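Local coordinates for small nuclear ribonucleoprotein homolog (Pyrobaculum aerophilum, PDB 1M5Q) that probably binds RNA as an Sm-like archaeal protein, built from an Sm domain joined to a C-terminal domain and assembled into a 14-mer, at residues N6-L9 with G10-V13; M71-F74 with A75-A78; K80-P83 with G84-K87; A118-L121 with F122-F125. All blocks are in the same frame, centred on the assembly; numbering follows the deposited sequence.

The four contacts follow one another along the chain. Contact 1 lies in the Sm domain, where helix 2-6 gives way to strand 12-17; contacts 2, 3 and 4 belong to the C-terminal domain, and their centres lie about 25, 31 and 18 Å from that of contact 1. Contacts 2 and 3 share helix 71-81, contact 3 running on into strand 86-89, and their centres are about 10 Å apart. Contact 4, on helix 113-127, packs against both: Phe-74 and Gln-77 of contact 2 meet Leu-121 and Phe-125, and in contact 3 Ile-81 touches Leu-121 and Phe-82 touches Ala-118. Contacts 1 and 4 both reach a second subunit, so each domain takes part in assembling the 14-mer.

Contact 1. Residues N6-L9 with G10-V13; sequences NNLL and GREV
Leu-8 and Arg-11 close a type II beta turn, in which Arg-11 N donates to Leu-8 O over 2.8 Å, straight after a type I turn from Asn-6 to Leu-9. Gly-10 takes the third place of the second turn, with a phi of 87° at which a side chain would be jammed against the carbonyl oxygen of Leu-9. The side chains of Leu-8 and Arg-11 meet nearly at right angles, with CD2 of Leu-8 4.2 Å from CG of Arg-11. The other methyl, CD1 of Leu-8, is 4.4 Å from CG1 of Val-13. Arg-11 keeps CG beside its own backbone N (chi1 -50°). This places Arg-11 CG 3.3 Å from Leu-8 O, and two further bends at chi2 and chi3 lead the guanidinium away from that carbonyl, to where NH1 can meet a water. The water joins the two segments, donating to Asn-7 O at 2.7 Å. It accepts from Arg-11 NH1 at 2.8 Å. The main charge partners lie beyond: Arg-11 NH2 forms a salt bridge with Glu-66, and NH1 another with Glu-91 of a second subunit, whose Arg-72 also donates to Asn-7 OD1. One arginine thus ties the turn both to its own chain and to its neighbour. Such a helix-to-first-strand connection is a standard element of the Sm fold. Here it leads from helix 2-6 into strand 12-17, with Leu-8, Leu-9 and Val-13 packed on Leu-27 of the antiparallel partner strand 22-30.

Contact 2. Residues M71-F74 with A75-A78; sequences MREF and AKQA
Glu-73 and Gln-77 are brought together by unlike torsions: Glu-73 holds CG anti to its backbone N (chi1 178°) and then bends at chi2, turning its carboxylate along the helix, whereas Gln-77 has CG beside its backbone N (chi1 -71°) and runs extended from there. Their terminal groups meet in a weak hydrogen bond from Gln-77 NE2 to Glu-73 OE2, 3.3 Å long, with the amide and carboxylate planes 69° apart. Glu-73 OE2 also rests 3.6 Å from Gln-77 CG. On the other flank the extended Lys-76 chain passes the carboxylate, Lys-76 CD lying 3.8 Å from Glu-73 OE2. Lys-76 NZ stops short of a salt bridge, 4.7 Å from Glu-73 OE1, though its charge may still steady the acid. Replacing Glu-73 by an alanine removes the carboxylate and is likely to leave the amide nitrogen of Gln-77 without this acceptor, its OE1 still bonded to Arg-128, and Lys-76 without a nearby negative charge. Beneath these groups the backbone follows the i to i+4 pattern of an alpha helix, with Gln-77 N bound to Glu-73 O at 2.9 Å. One residue further on, toward the buried side, CE2 of Phe-74 lies 4.3 Å from CB of Ala-78. This amphipathic turn of helix 71-81 sets Phe-74 against Leu-121 of helix 113-127, and Ala-75 and Ala-78 against Val-86 of strand 86-89.

Contact 3. Residues K80-P83 with G84-K87; sequences KIFP and GMVK
Phe-82 and Met-85, a selenomethionine, lean together across the mouth of a tight turn, the selenium approaching the base of the aromatic side chain: Met-85 SE is 3.8 Å from Phe-82 CB and lies oblique to the ring. Met-85 starts with CG beside its backbone N (chi1 -58°) and runs out over the carbonyls of Phe-82 and Pro-83, its extended chi2 (166°) carrying SE to Phe-82 CB. Val-86 reaches the same Phe-82 CB through its CG2 methyl, at 4.1 Å, so this one carbon is touched from two directions. The ring itself extends away from the turn, and CG2 of Ile-81 sits over the centre of one face, 3.7 Å above the plane. Behind these side chains is a type II beta turn from Phe-82 to Met-85, closed by Met-85 N donating to Phe-82 O at 2.9 Å. Pro-83 and Gly-84 occupy its corners, a common pairing in this turn, with the glycine at positive phi; Glu-79 accepts from Gly-84 N. The turn reverses the chain between helix 71-81 and strand 86-89, where Val-86 packs against that helix on Ala-75 and Ala-78, while Phe-82 reaches Ile-97 of strand 94-97 and Val-114 of helix 113-127.

Contact 4. Residues A118-L121 with F122-F125; sequences AKRL and FEEF
Leu-121 and Phe-125 form the close-packed side of this helical turn, their side chains lying next to each other and pointing the same way. CD2 of Leu-121 is 3.8 Å from Phe-125 CE1. Leu-121 O lies at the edge of the ring, in its plane, 3.2 Å from Phe-125 CD1. Phe-125 N donates to the same Leu-121 O at 3.1 Å, and Glu-124 N adds a weak bond to it. The pair packs on Phe-74 and Gln-77 of helix 71-81, and Arg-128 makes a cation-pi contact with the Phe-125 ring. Regular i to i+4 bonds mark this as part of the alpha helix 113-127, an amphipathic element of the C-terminal domain that also faces a second subunit. Toward that subunit Glu-123 runs extended over the carbonyl of Lys-119, with Glu-123 CD 3.3 Å from Lys-119 O, and its OE1 bridges to Arg-102 and OE2 bonds to Thr-92, both of the second subunit. A leucine in its place has no oxygens to offer, and is likely to leave Arg-102 without its counter-charge and Thr-92 without its acceptor at the subunit boundary. The looser side is hydrated: bent at chi2 (44°), Glu-124 turns OE1 to a water that donates to it. The same water donates to Arg-120 O at 2.8 Å, while Lys-127 forms a salt bridge with Glu-124 OE1.

Contact 1. Residues N6-L9 with G10-V13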
loop_
_atom_site.group_PDB
_atom_site.type_symbol
_atom_site.label_atom_id
_atom_site.label_comp_id
_atom_site.label_asym_id
_atom_site.label_seq_id
_atom_site.Cartn_x
_atom_site.Cartn_y
_atom_site.Cartn_z
ATOM N N ASN H 6 -18.543 -10.614 -13.460
ATOM C CA ASN H 6 -19.813 -9.960 -13.661
ATOM C C ASN H 6 -20.647 -10.811 -14.635
ATOM O O ASN H 6 -21.876 -10.705 -14.599
ATOM C CB ASN H 6 -19.640 -8.538 -14.232
ATOM C CG ASN H 6 -20.751 -7.594 -13.803
ATOM O OD1 ASN H 6 -20.814 -7.152 -12.634
ATOM N ND2 ASN H 6 -21.645 -7.277 -14.736
ATOM N N ASN H 7 -20.011 -11.644 -15.484
ATOM C CA ASN H 7 -20.795 -12.487 -16.415
ATOM C C ASN H 7 -21.381 -13.731 -15.739
ATOM O O ASN H 7 -22.145 -14.485 -16.368
ATOM C CB ASN H 7 -19.997 -12.930 -17.656
ATOM C CG ASN H 7 -19.836 -11.802 -18.704
ATOM O OD1 ASN H 7 -20.744 -11.035 -18.925
ATOM N ND2 ASN H 7 -18.668 -11.723 -19.346
ATOM N N LEU H 8 -21.045 -13.917 -14.456
ATOM C CA LEU H 8 -21.556 -15.054 -13.688
ATOM C C LEU H 8 -22.595 -14.671 -12.659
ATOM O O LEU H 8 -22.954 -15.496 -11.835
ATOM C CB LEU H 8 -20.415 -15.818 -12.980
ATOM C CG LEU H 8 -19.456 -16.517 -13.929
ATOM C CD1 LEU H 8 -18.227 -16.899 -13.161
ATOM C CD2 LEU H 8 -20.126 -17.705 -14.629
ATOM N N LEU H 9 -23.105 -13.440 -12.703
ATOM C CA LEU H 9 -24.151 -13.044 -11.779
ATOM C C LEU H 9 -25.337 -14.034 -11.835
ATOM O O LEU H 9 -25.853 -14.382 -12.939
ATOM C CB LEU H 9 -24.683 -11.630 -12.104
ATOM C CG LEU H 9 -23.665 -10.504 -11.847
ATOM C CD1 LEU H 9 -24.231 -9.148 -12.363
ATOM C CD2 LEU H 9 -23.274 -10.467 -10.377
ATOM N N GLY H 10 -25.785 -14.455 -10.650
ATOM C CA GLY H 10 -26.873 -15.415 -10.549
ATOM C C GLY H 10 -26.354 -16.859 -10.603
ATOM O O GLY H 10 -27.095 -17.805 -10.347
ATOM N N ARG H 11 -25.076 -17.052 -10.935
ATOM C CA ARG H 11 -24.566 -18.410 -11.023
ATOM C C ARG H 11 -23.835 -18.729 -9.734
ATOM O O ARG H 11 -23.353 -17.851 -9.039
ATOM C CB ARG H 11 -23.601 -18.584 -12.210
ATOM C CG ARG H 11 -24.141 -18.062 -13.528
ATOM C CD ARG H 11 -25.303 -18.908 -14.014
ATOM N NE ARG H 11 -24.871 -20.169 -14.625
ATOM C CZ ARG H 11 -24.518 -20.319 -15.900
ATOM N NH1 ARG H 11 -24.513 -19.297 -16.758
ATOM N NH2 ARG H 11 -24.206 -21.520 -16.344
ATOM N N GLU H 12 -23.748 -20.012 -9.452
ATOM C CA GLU H 12 -23.118 -20.533 -8.267
ATOM C C GLU H 12 -21.609 -20.574 -8.402
ATOM O O GLU H 12 -21.073 -21.051 -9.387
ATOM C CB GLU H 12 -23.639 -21.951 -7.983
ATOM C CG GLU H 12 -23.015 -22.496 -6.742
ATOM C CD GLU H 12 -23.870 -23.552 -6.034
ATOM O OE1 GLU H 12 -24.991 -23.227 -5.530
ATOM O OE2 GLU H 12 -23.398 -24.709 -5.980
ATOM N N VAL H 13 -20.930 -20.035 -7.404
ATOM C CA VAL H 13 -19.478 -20.026 -7.398
ATOM C C VAL H 13 -19.092 -20.446 -5.993
ATOM O O VAL H 13 -19.945 -20.582 -5.088
ATOM C CB VAL H 13 -18.899 -18.600 -7.607
ATOM C CG1 VAL H 13 -19.355 -17.990 -9.005
ATOM C CG2 VAL H 13 -19.392 -17.718 -6.504
HETATM O O HOH W 1 -23.907 -16.552 -16.520
#

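Contact 2. Residues M71-F74 with A75-A78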
loop_
_atom_site.group_PDB
_atom_site.type_symbol
_atom_site.label_atom_id
_atom_site.label_comp_id
_atom_site.label_asym_id
_atom_site.label_seq_id
_atom_site.Cartn_x
_atom_site.Cartn_y
_atom_site.Cartn_z
HETATM N N MSE H 71 -21.604 -32.552 -24.203
HETATM C CA MSE H 71 -22.067 -32.291 -25.548
HETATM C C MSE H 71 -22.645 -33.498 -26.272
HETATM O O MSE H 71 -23.496 -33.330 -27.143
HETATM C CB MSE H 71 -20.957 -31.654 -26.397
HETATM C CG MSE H 71 -20.525 -30.306 -25.844
HETATM SE SE MSE H 71 -22.015 -29.115 -25.526
HETATM C CE MSE H 71 -22.320 -28.626 -27.339
ATOM N N ARG H 72 -22.165 -34.692 -25.934
ATOM C CA ARG H 72 -22.691 -35.916 -26.552
ATOM C C ARG H 72 -24.119 -36.068 -26.081
ATOM O O ARG H 72 -24.978 -36.414 -26.853
ATOM C CB ARG H 72 -21.865 -37.159 -26.159
ATOM C CG ARG H 72 -20.570 -37.307 -26.938
ATOM C CD ARG H 72 -20.001 -38.718 -26.770
ATOM N NE ARG H 72 -18.645 -38.691 -26.225
ATOM C CZ ARG H 72 -17.554 -38.705 -26.974
ATOM N NH1 ARG H 72 -17.668 -38.765 -28.294
ATOM N NH2 ARG H 72 -16.355 -38.617 -26.409
ATOM N N GLU H 73 -24.381 -35.800 -24.809
ATOM C CA GLU H 73 -25.749 -35.895 -24.321
ATOM C C GLU H 73 -26.580 -34.779 -24.991
ATOM O O GLU H 73 -27.719 -34.998 -25.392
ATOM C CB GLU H 73 -25.775 -35.756 -22.813
ATOM C CG GLU H 73 -27.182 -35.803 -22.235
ATOM C CD GLU H 73 -27.849 -37.183 -22.434
ATOM O OE1 GLU H 73 -27.187 -38.229 -22.202
ATOM O OE2 GLU H 73 -29.030 -37.211 -22.807
ATOM N N PHE H 74 -26.013 -33.578 -25.127
ATOM C CA PHE H 74 -26.719 -32.506 -25.801
ATOM C C PHE H 74 -27.122 -32.940 -27.228
ATOM O O PHE H 74 -28.214 -32.638 -27.698
ATOM C CB PHE H 74 -25.846 -31.226 -25.920
ATOM C CG PHE H 74 -26.561 -30.037 -26.610
ATOM C CD1 PHE H 74 -27.311 -29.150 -25.877
ATOM C CD2 PHE H 74 -26.472 -29.843 -27.982
ATOM C CE1 PHE H 74 -27.991 -28.056 -26.481
ATOM C CE2 PHE H 74 -27.133 -28.756 -28.609
ATOM C CZ PHE H 74 -27.899 -27.862 -27.838
ATOM N N ALA H 75 -26.200 -33.575 -27.929
ATOM C CA ALA H 75 -26.445 -34.009 -29.296
ATOM C C ALA H 75 -27.596 -35.053 -29.277
ATOM O O ALA H 75 -28.536 -34.983 -30.085
ATOM C CB ALA H 75 -25.188 -34.591 -29.871
ATOM N N LYS H 76 -27.527 -35.977 -28.327
ATOM C CA LYS H 76 -28.561 -36.980 -28.187
ATOM C C LYS H 76 -29.927 -36.314 -28.047
ATOM O O LYS H 76 -30.868 -36.625 -28.756
ATOM C CB LYS H 76 -28.268 -37.851 -26.953
ATOM C CG LYS H 76 -29.271 -38.993 -26.704
ATOM C CD LYS H 76 -28.816 -39.878 -25.535
ATOM C CE LYS H 76 -29.786 -41.035 -25.278
ATOM N NZ LYS H 76 -29.291 -41.918 -24.183
ATOM N N GLN H 77 -30.039 -35.368 -27.142
ATOM C CA GLN H 77 -31.323 -34.730 -26.943
ATOM C C GLN H 77 -31.696 -33.817 -28.114
ATOM O O GLN H 77 -32.878 -33.659 -28.454
ATOM C CB GLN H 77 -31.301 -33.966 -25.615
ATOM C CG GLN H 77 -31.293 -34.894 -24.398
ATOM C CD GLN H 77 -31.547 -34.150 -23.094
ATOM O OE1 GLN H 77 -32.193 -33.087 -23.085
ATOM N NE2 GLN H 77 -31.069 -34.712 -21.976
ATOM N N ALA H 78 -30.707 -33.215 -28.757
ATOM C CA ALA H 78 -31.052 -32.377 -29.888
ATOM C C ALA H 78 -31.604 -33.235 -31.058
ATOM O O ALA H 78 -32.345 -32.741 -31.891
ATOM C CB ALA H 78 -29.853 -31.594 -30.348
#

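Contact 3. Residues K80-P83 with G84-K87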
loop_
_atom_site.group_PDB
_atom_site.type_symbol
_atom_site.label_atom_id
_atom_site.label_comp_id
_atom_site.label_asym_id
_atom_site.label_seq_id
_atom_site.Cartn_x
_atom_site.Cartn_y
_atom_site.Cartn_z
ATOM N N LYS H 80 -33.780 -35.537 -30.913
ATOM C CA LYS H 80 -35.225 -35.779 -30.741
ATOM C C LYS H 80 -36.034 -34.569 -31.183
ATOM O O LYS H 80 -37.240 -34.643 -31.395
ATOM C CB LYS H 80 -35.560 -36.062 -29.268
ATOM C CG LYS H 80 -34.743 -37.213 -28.735
ATOM C CD LYS H 80 -34.971 -37.467 -27.244
ATOM C CE LYS H 80 -33.804 -38.282 -26.702
ATOM N NZ LYS H 80 -33.306 -39.286 -27.725
ATOM N N ILE H 81 -35.356 -33.450 -31.313
ATOM C CA ILE H 81 -36.010 -32.220 -31.668
ATOM C C ILE H 81 -35.745 -31.884 -33.119
ATOM O O ILE H 81 -36.599 -31.309 -33.774
ATOM C CB ILE H 81 -35.465 -31.072 -30.779
ATOM C CG1 ILE H 81 -35.733 -31.423 -29.334
ATOM C CG2 ILE H 81 -36.072 -29.730 -31.149
ATOM C CD1 ILE H 81 -35.207 -30.410 -28.374
ATOM N N PHE H 82 -34.553 -32.220 -33.609
ATOM C CA PHE H 82 -34.145 -31.909 -34.991
ATOM C C PHE H 82 -33.701 -33.232 -35.630
ATOM O O PHE H 82 -32.519 -33.435 -35.953
ATOM C CB PHE H 82 -32.954 -30.899 -34.984
ATOM C CG PHE H 82 -33.198 -29.643 -34.154
ATOM C CD1 PHE H 82 -32.560 -29.472 -32.926
ATOM C CD2 PHE H 82 -34.008 -28.601 -34.645
ATOM C CE1 PHE H 82 -32.693 -28.281 -32.185
ATOM C CE2 PHE H 82 -34.162 -27.395 -33.924
ATOM C CZ PHE H 82 -33.492 -27.247 -32.691
ATOM N N PRO H 83 -34.639 -34.179 -35.770
ATOM C CA PRO H 83 -34.356 -35.491 -36.366
ATOM C C PRO H 83 -33.484 -35.409 -37.619
ATOM O O PRO H 83 -33.789 -34.656 -38.543
ATOM C CB PRO H 83 -35.751 -36.028 -36.706
ATOM C CG PRO H 83 -36.594 -35.423 -35.715
ATOM C CD PRO H 83 -36.068 -34.026 -35.470
ATOM N N GLY H 84 -32.423 -36.218 -37.632
ATOM C CA GLY H 84 -31.493 -36.275 -38.732
ATOM C C GLY H 84 -30.684 -35.022 -39.057
ATOM O O GLY H 84 -29.959 -35.033 -40.058
HETATM N N MSE H 85 -30.769 -33.959 -38.254
HETATM C CA MSE H 85 -30.003 -32.752 -38.570
HETATM C C MSE H 85 -28.801 -32.515 -37.640
HETATM O O MSE H 85 -28.050 -31.520 -37.807
HETATM C CB MSE H 85 -30.900 -31.507 -38.480
HETATM C CG MSE H 85 -32.118 -31.468 -39.344
HETATM SE SE MSE H 85 -33.262 -30.059 -38.709
HETATM C CE MSE H 85 -32.158 -28.434 -38.934
ATOM N N VAL H 86 -28.605 -33.430 -36.692
ATOM C CA VAL H 86 -27.563 -33.286 -35.692
ATOM C C VAL H 86 -26.289 -34.117 -35.896
ATOM O O VAL H 86 -26.353 -35.313 -36.186
ATOM C CB VAL H 86 -28.160 -33.594 -34.328
ATOM C CG1 VAL H 86 -27.115 -33.446 -33.259
ATOM C CG2 VAL H 86 -29.401 -32.666 -34.064
ATOM N N LYS H 87 -25.129 -33.485 -35.762
ATOM C CA LYS H 87 -23.858 -34.211 -35.886
ATOM C C LYS H 87 -22.960 -33.844 -34.690
ATOM O O LYS H 87 -22.722 -32.671 -34.426
ATOM C CB LYS H 87 -23.119 -33.825 -37.176
ATOM C CG LYS H 87 -23.823 -34.137 -38.486
ATOM C CD LYS H 87 -22.904 -33.889 -39.679
ATOM C CE LYS H 87 -21.430 -34.231 -39.351
ATOM N NZ LYS H 87 -21.163 -35.651 -38.902
#

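Contact 4. Residues A118-L121 with F122-F125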
loop_
_atom_site.group_PDB
_atom_site.type_symbol
_atom_site.label_atom_id
_atom_site.label_comp_id
_atom_site.label_asym_id
_atom_site.label_seq_id
_atom_site.Cartn_x
_atom_site.Cartn_y
_atom_site.Cartn_z
ATOM N N ALA H 118 -32.238 -24.370 -30.069
ATOM C CA ALA H 118 -31.051 -24.989 -29.501
ATOM C C ALA H 118 -30.662 -24.201 -28.225
ATOM O O ALA H 118 -30.235 -24.783 -27.228
ATOM C CB ALA H 118 -29.883 -24.995 -30.560
ATOM N N LYS H 119 -30.851 -22.893 -28.243
ATOM C CA LYS H 119 -30.543 -22.067 -27.069
ATOM C C LYS H 119 -31.429 -22.493 -25.904
ATOM O O LYS H 119 -30.968 -22.603 -24.765
ATOM C CB LYS H 119 -30.748 -20.590 -27.398
ATOM C CG LYS H 119 -29.562 -19.957 -28.139
ATOM C CD LYS H 119 -29.868 -18.538 -28.512
ATOM C CE LYS H 119 -28.739 -17.932 -29.330
ATOM N NZ LYS H 119 -29.176 -16.614 -29.888
ATOM N N ARG H 120 -32.700 -22.778 -26.173
ATOM C CA ARG H 120 -33.570 -23.236 -25.090
ATOM C C ARG H 120 -33.160 -24.621 -24.605
ATOM O O ARG H 120 -33.247 -24.893 -23.409
ATOM C CB ARG H 120 -35.043 -23.259 -25.493
ATOM C CG ARG H 120 -35.757 -21.967 -25.286
ATOM C CD ARG H 120 -35.475 -21.029 -26.401
ATOM N NE ARG H 120 -36.332 -19.832 -26.439
ATOM C CZ ARG H 120 -36.045 -18.794 -27.217
ATOM N NH1 ARG H 120 -34.940 -18.862 -27.969
ATOM N NH2 ARG H 120 -36.827 -17.714 -27.250
ATOM N N LEU H 121 -32.695 -25.506 -25.484
ATOM C CA LEU H 121 -32.279 -26.849 -24.986
ATOM C C LEU H 121 -31.031 -26.684 -24.091
ATOM O O LEU H 121 -30.891 -27.325 -23.055
ATOM C CB LEU H 121 -31.873 -27.749 -26.126
ATOM C CG LEU H 121 -32.171 -29.248 -26.143
ATOM C CD1 LEU H 121 -31.016 -29.945 -26.868
ATOM C CD2 LEU H 121 -32.424 -29.828 -24.776
ATOM N N PHE H 122 -30.125 -25.826 -24.546
ATOM C CA PHE H 122 -28.879 -25.517 -23.839
ATOM C C PHE H 122 -29.191 -25.048 -22.426
ATOM O O PHE H 122 -28.635 -25.552 -21.432
ATOM C CB PHE H 122 -28.113 -24.408 -24.605
ATOM C CG PHE H 122 -26.664 -24.283 -24.189
ATOM C CD1 PHE H 122 -25.664 -24.896 -24.932
ATOM C CD2 PHE H 122 -26.303 -23.518 -23.091
ATOM C CE1 PHE H 122 -24.304 -24.736 -24.590
ATOM C CE2 PHE H 122 -24.968 -23.350 -22.737
ATOM C CZ PHE H 122 -23.964 -23.958 -23.490
ATOM N N GLU H 123 -30.121 -24.096 -22.343
ATOM C CA GLU H 123 -30.552 -23.555 -21.050
ATOM C C GLU H 123 -31.247 -24.595 -20.210
ATOM O O GLU H 123 -31.164 -24.565 -18.989
ATOM C CB GLU H 123 -31.459 -22.340 -21.255
ATOM C CG GLU H 123 -30.690 -21.127 -21.749
ATOM C CD GLU H 123 -31.565 -20.214 -22.605
ATOM O OE1 GLU H 123 -32.818 -20.267 -22.454
ATOM O OE2 GLU H 123 -31.003 -19.445 -23.420
ATOM N N GLU H 124 -31.895 -25.561 -20.837
ATOM C CA GLU H 124 -32.551 -26.583 -20.038
ATOM C C GLU H 124 -31.466 -27.414 -19.325
ATOM O O GLU H 124 -31.624 -27.792 -18.146
ATOM C CB GLU H 124 -33.461 -27.423 -20.929
ATOM C CG GLU H 124 -34.754 -27.791 -20.264
ATOM C CD GLU H 124 -35.405 -26.634 -19.512
ATOM O OE1 GLU H 124 -35.739 -25.584 -20.127
ATOM O OE2 GLU H 124 -35.594 -26.789 -18.283
ATOM N N PHE H 125 -30.353 -27.675 -20.007
ATOM C CA PHE H 125 -29.232 -28.383 -19.350
ATOM C C PHE H 125 -28.671 -27.511 -18.213
ATOM O O PHE H 125 -28.410 -28.015 -17.117
ATOM C CB PHE H 125 -28.059 -28.677 -20.310
ATOM C CG PHE H 125 -28.259 -29.871 -21.186
ATOM C CD1 PHE H 125 -29.071 -29.811 -22.297
ATOM C CD2 PHE H 125 -27.614 -31.076 -20.896
ATOM C CE1 PHE H 125 -29.248 -30.960 -23.132
ATOM C CE2 PHE H 125 -27.776 -32.211 -21.712
ATOM C CZ PHE H 125 -28.600 -32.141 -22.835
HETATM O O HOH W 2 -35.092 -23.722 -21.679
#